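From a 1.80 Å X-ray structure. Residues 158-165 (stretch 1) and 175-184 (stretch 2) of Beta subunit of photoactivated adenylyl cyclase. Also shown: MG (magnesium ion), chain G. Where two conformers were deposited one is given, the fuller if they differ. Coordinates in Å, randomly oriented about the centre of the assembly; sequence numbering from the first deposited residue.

Stretch 1, residues 158-165: FSDILAFS
Stretch 2 175-184: EVVILVNRYF

Residues 158-161 lie in a strand that begins earlier in the chain, and residues 175-184 belong to a helix that extends beyond both ends of the stretch. The two elements run nearly antiparallel, with 153° between their N-to-C directions, and their axes approach to 10.1 Å. The nearest CA atoms across the stretches are those of Ile161 and Tyr183, 8.2 Å apart, and of Phe164 and Val176, 9.3 Å apart. Together the stretches bury 309 Å², most of it through Tyr183, Ile161 and Phe164.

Tyr183 (chi1 177°, t; chi2 70°) contributes the largest share, 87 Å². Its CA-to-CB bond points toward the strand, and its ring lies against Ile161, whose CG1 sits 3.8 Å from the ring centroid and 14° off the ring normal. This is a CH-pi contact over one face; the closest atoms are Ile161 CG1 and Tyr183 CD2, at 3.7 Å. The phenol reaches further back along the strand, where Ser159 (chi1 65°, p) donates a hydrogen bond from OG to Tyr183 OH at 3.0 Å. Asp160 N is almost as near to Tyr183 OH, at 3.1 Å, but the angle is too poor for a hydrogen bond. The strand is extended here, with phi/psi of -136/144 at Ser159, -150/179 at Asp160 and -95/130 at Ile161; the CA-to-CB bonds of Ser159 and Ile161 point toward the helix, and that of Asp160 points away.

Ile161 adopts the m, t rotamer (chi1 -63°, chi2 178°), which carries CD1 one turn back along the helix from Tyr183. There Ile161 CD1 packs 3.8 Å from Leu179 CD2 and, more loosely, 4.3 Å from Val180 CG2. While the side chain packs here, Ile161 O binds the magnesium ion at 2.5 Å; water 1 lies 2.1 Å from the metal.

A type II turn from Ile161 to Phe164 redirects the chain, with phi/psi of -67/137 at Leu162 and 56/34 at Ala163. A weak hydrogen bond from Phe164 N to Ile161 O, 3.4 Å, spans it. Ala163 is the N-cap residue of the helix that starts at Phe164 (-62/-31). The Phe164 CA-to-CB bond points sideways, but chi1 of -171° (t) and chi2 of 64° bring the end of the ring nearer the other helix: CE1 lies 3.5 Å from Val180 CG2, and CZ 4.1 Å from Val176 CG1. Val176 and Val180 (both t) are one turn apart, linked by the backbone hydrogen bond from Val180 N to Val176 O at 2.8 Å.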

# COMPACT_ATOMS: atom_id res chain seq x y z
N PHE A 158 6.21 -4.04 -15.33
CA PHE A 158 7.22 -4.20 -14.28
C PHE A 158 8.50 -3.54 -14.77
O PHE A 158 8.92 -3.79 -15.90
CB PHE A 158 7.53 -5.68 -13.97
CG PHE A 158 6.58 -6.32 -13.02
CD1 PHE A 158 6.68 -6.09 -11.66
CD2 PHE A 158 5.60 -7.19 -13.47
CE1 PHE A 158 5.81 -6.69 -10.77
CE2 PHE A 158 4.73 -7.80 -12.58
CZ PHE A 158 4.84 -7.55 -11.23
N SER A 159 9.10 -2.70 -13.94
CA SER A 159 10.40 -2.14 -14.25
C SER A 159 11.27 -2.20 -13.01
O SER A 159 10.78 -2.02 -11.90
CB SER A 159 10.30 -0.70 -14.76
OG SER A 159 9.81 0.18 -13.77
N ASP A 160 12.57 -2.46 -13.18
CA ASP A 160 13.45 -2.48 -12.02
C ASP A 160 14.85 -2.05 -12.44
O ASP A 160 15.12 -1.79 -13.62
CB ASP A 160 13.44 -3.84 -11.32
CG ASP A 160 14.25 -4.90 -12.04
OD1 ASP A 160 14.64 -4.69 -13.19
OD2 ASP A 160 14.48 -5.95 -11.42
N ILE A 161 15.74 -2.01 -11.47
CA ILE A 161 17.03 -1.35 -11.62
C ILE A 161 18.08 -2.37 -12.03
O ILE A 161 18.24 -3.41 -11.38
CB ILE A 161 17.43 -0.66 -10.31
CG1 ILE A 161 16.42 0.45 -9.99
CG2 ILE A 161 18.84 -0.13 -10.41
CD1 ILE A 161 16.70 1.18 -8.67
N LEU A 162 18.84 -2.05 -13.09
CA LEU A 162 19.90 -2.94 -13.56
C LEU A 162 21.02 -3.02 -12.53
O LEU A 162 21.44 -2.01 -11.97
CB LEU A 162 20.46 -2.42 -14.89
CG LEU A 162 21.56 -3.28 -15.51
CD1 LEU A 162 20.97 -4.60 -15.99
CD2 LEU A 162 22.26 -2.55 -16.64
N ALA A 163 21.51 -4.25 -12.31
CA ALA A 163 22.62 -4.50 -11.38
C ALA A 163 22.32 -3.97 -9.98
O ALA A 163 23.22 -3.51 -9.27
CB ALA A 163 23.93 -3.91 -11.90
N PHE A 164 21.06 -4.02 -9.56
CA PHE A 164 20.72 -3.46 -8.26
C PHE A 164 21.45 -4.19 -7.13
O PHE A 164 21.78 -3.56 -6.11
CB PHE A 164 19.21 -3.51 -8.05
CG PHE A 164 18.76 -2.76 -6.82
CD1 PHE A 164 18.94 -1.40 -6.73
CD2 PHE A 164 18.15 -3.44 -5.77
CE1 PHE A 164 18.53 -0.69 -5.60
CE2 PHE A 164 17.73 -2.75 -4.64
CZ PHE A 164 17.92 -1.37 -4.56
N SER A 165 21.72 -5.48 -7.29
CA SER A 165 22.48 -6.20 -6.26
C SER A 165 23.87 -5.60 -6.09
O SER A 165 24.38 -5.54 -4.97
CB SER A 165 22.58 -7.69 -6.60
OG SER A 165 21.32 -8.31 -6.46
N GLU A 175 22.71 6.35 0.38
CA GLU A 175 22.86 6.62 -1.05
C GLU A 175 21.96 5.71 -1.89
O GLU A 175 21.46 6.13 -2.94
CB GLU A 175 24.32 6.45 -1.46
CG GLU A 175 25.24 7.49 -0.83
CD GLU A 175 24.89 8.90 -1.24
OE1 GLU A 175 24.59 9.12 -2.44
OE2 GLU A 175 24.90 9.79 -0.38
N VAL A 176 21.76 4.47 -1.45
CA VAL A 176 20.83 3.59 -2.16
C VAL A 176 19.42 4.16 -2.08
O VAL A 176 18.67 4.13 -3.07
CB VAL A 176 20.90 2.16 -1.57
CG1 VAL A 176 19.77 1.29 -2.13
CG2 VAL A 176 22.25 1.52 -1.84
N VAL A 177 19.04 4.67 -0.91
CA VAL A 177 17.69 5.18 -0.72
C VAL A 177 17.43 6.39 -1.63
O VAL A 177 16.38 6.49 -2.26
CB VAL A 177 17.47 5.53 0.77
CG1 VAL A 177 16.20 6.40 0.94
CG2 VAL A 177 17.37 4.24 1.58
N ILE A 178 18.38 7.32 -1.69
CA ILE A 178 18.24 8.46 -2.59
C ILE A 178 18.06 7.98 -4.02
O ILE A 178 17.20 8.48 -4.77
CB ILE A 178 19.46 9.39 -2.46
CG1 ILE A 178 19.43 10.12 -1.12
CG2 ILE A 178 19.56 10.36 -3.63
CD1 ILE A 178 20.80 10.67 -0.69
N LEU A 179 18.85 6.99 -4.42
CA LEU A 179 18.79 6.50 -5.79
C LEU A 179 17.46 5.82 -6.08
O LEU A 179 16.86 6.04 -7.13
CB LEU A 179 19.96 5.55 -6.04
CG LEU A 179 20.03 4.83 -7.39
CD1 LEU A 179 21.46 4.69 -7.85
CD2 LEU A 179 19.37 3.46 -7.32
N VAL A 180 16.99 4.98 -5.16
CA VAL A 180 15.74 4.26 -5.40
C VAL A 180 14.56 5.23 -5.38
O VAL A 180 13.64 5.13 -6.21
CB VAL A 180 15.57 3.12 -4.37
CG1 VAL A 180 14.25 2.41 -4.60
CG2 VAL A 180 16.71 2.11 -4.52
N ASN A 181 14.56 6.20 -4.45
CA ASN A 181 13.49 7.20 -4.45
C ASN A 181 13.43 7.97 -5.77
O ASN A 181 12.35 8.30 -6.25
CB ASN A 181 13.67 8.18 -3.29
CG ASN A 181 13.25 7.60 -1.95
OD1 ASN A 181 12.45 6.68 -1.90
ND2 ASN A 181 13.78 8.16 -0.87
N ARG A 182 14.59 8.29 -6.34
CA ARG A 182 14.60 9.04 -7.59
C ARG A 182 14.02 8.19 -8.72
O ARG A 182 13.22 8.67 -9.52
CB ARG A 182 16.03 9.48 -7.94
CG ARG A 182 16.11 10.38 -9.16
CD ARG A 182 15.31 11.67 -8.97
NE ARG A 182 15.52 12.61 -10.07
CZ ARG A 182 16.55 13.46 -10.14
NH1 ARG A 182 17.46 13.47 -9.18
NH2 ARG A 182 16.67 14.29 -11.18
N TYR A 183 14.43 6.93 -8.77
CA TYR A 183 13.90 5.98 -9.73
C TYR A 183 12.39 5.83 -9.58
O TYR A 183 11.64 5.92 -10.56
CB TYR A 183 14.60 4.63 -9.54
CG TYR A 183 14.08 3.56 -10.44
CD1 TYR A 183 14.33 3.62 -11.81
CD2 TYR A 183 13.35 2.51 -9.93
CE1 TYR A 183 13.84 2.64 -12.65
CE2 TYR A 183 12.87 1.51 -10.77
CZ TYR A 183 13.11 1.59 -12.12
OH TYR A 183 12.64 0.62 -12.95
N PHE A 184 11.92 5.60 -8.35
CA PHE A 184 10.47 5.53 -8.13
C PHE A 184 9.76 6.82 -8.53
O PHE A 184 8.67 6.77 -9.12
CB PHE A 184 10.19 5.21 -6.66
CG PHE A 184 10.49 3.80 -6.27
CD1 PHE A 184 10.76 2.82 -7.23
CD2 PHE A 184 10.48 3.44 -4.93
CE1 PHE A 184 11.03 1.50 -6.84
CE2 PHE A 184 10.75 2.14 -4.53
CZ PHE A 184 11.03 1.16 -5.49
MG MG G . 16.99 -5.16 -10.05
O HOH W 1 18.52 -6.44 -10.80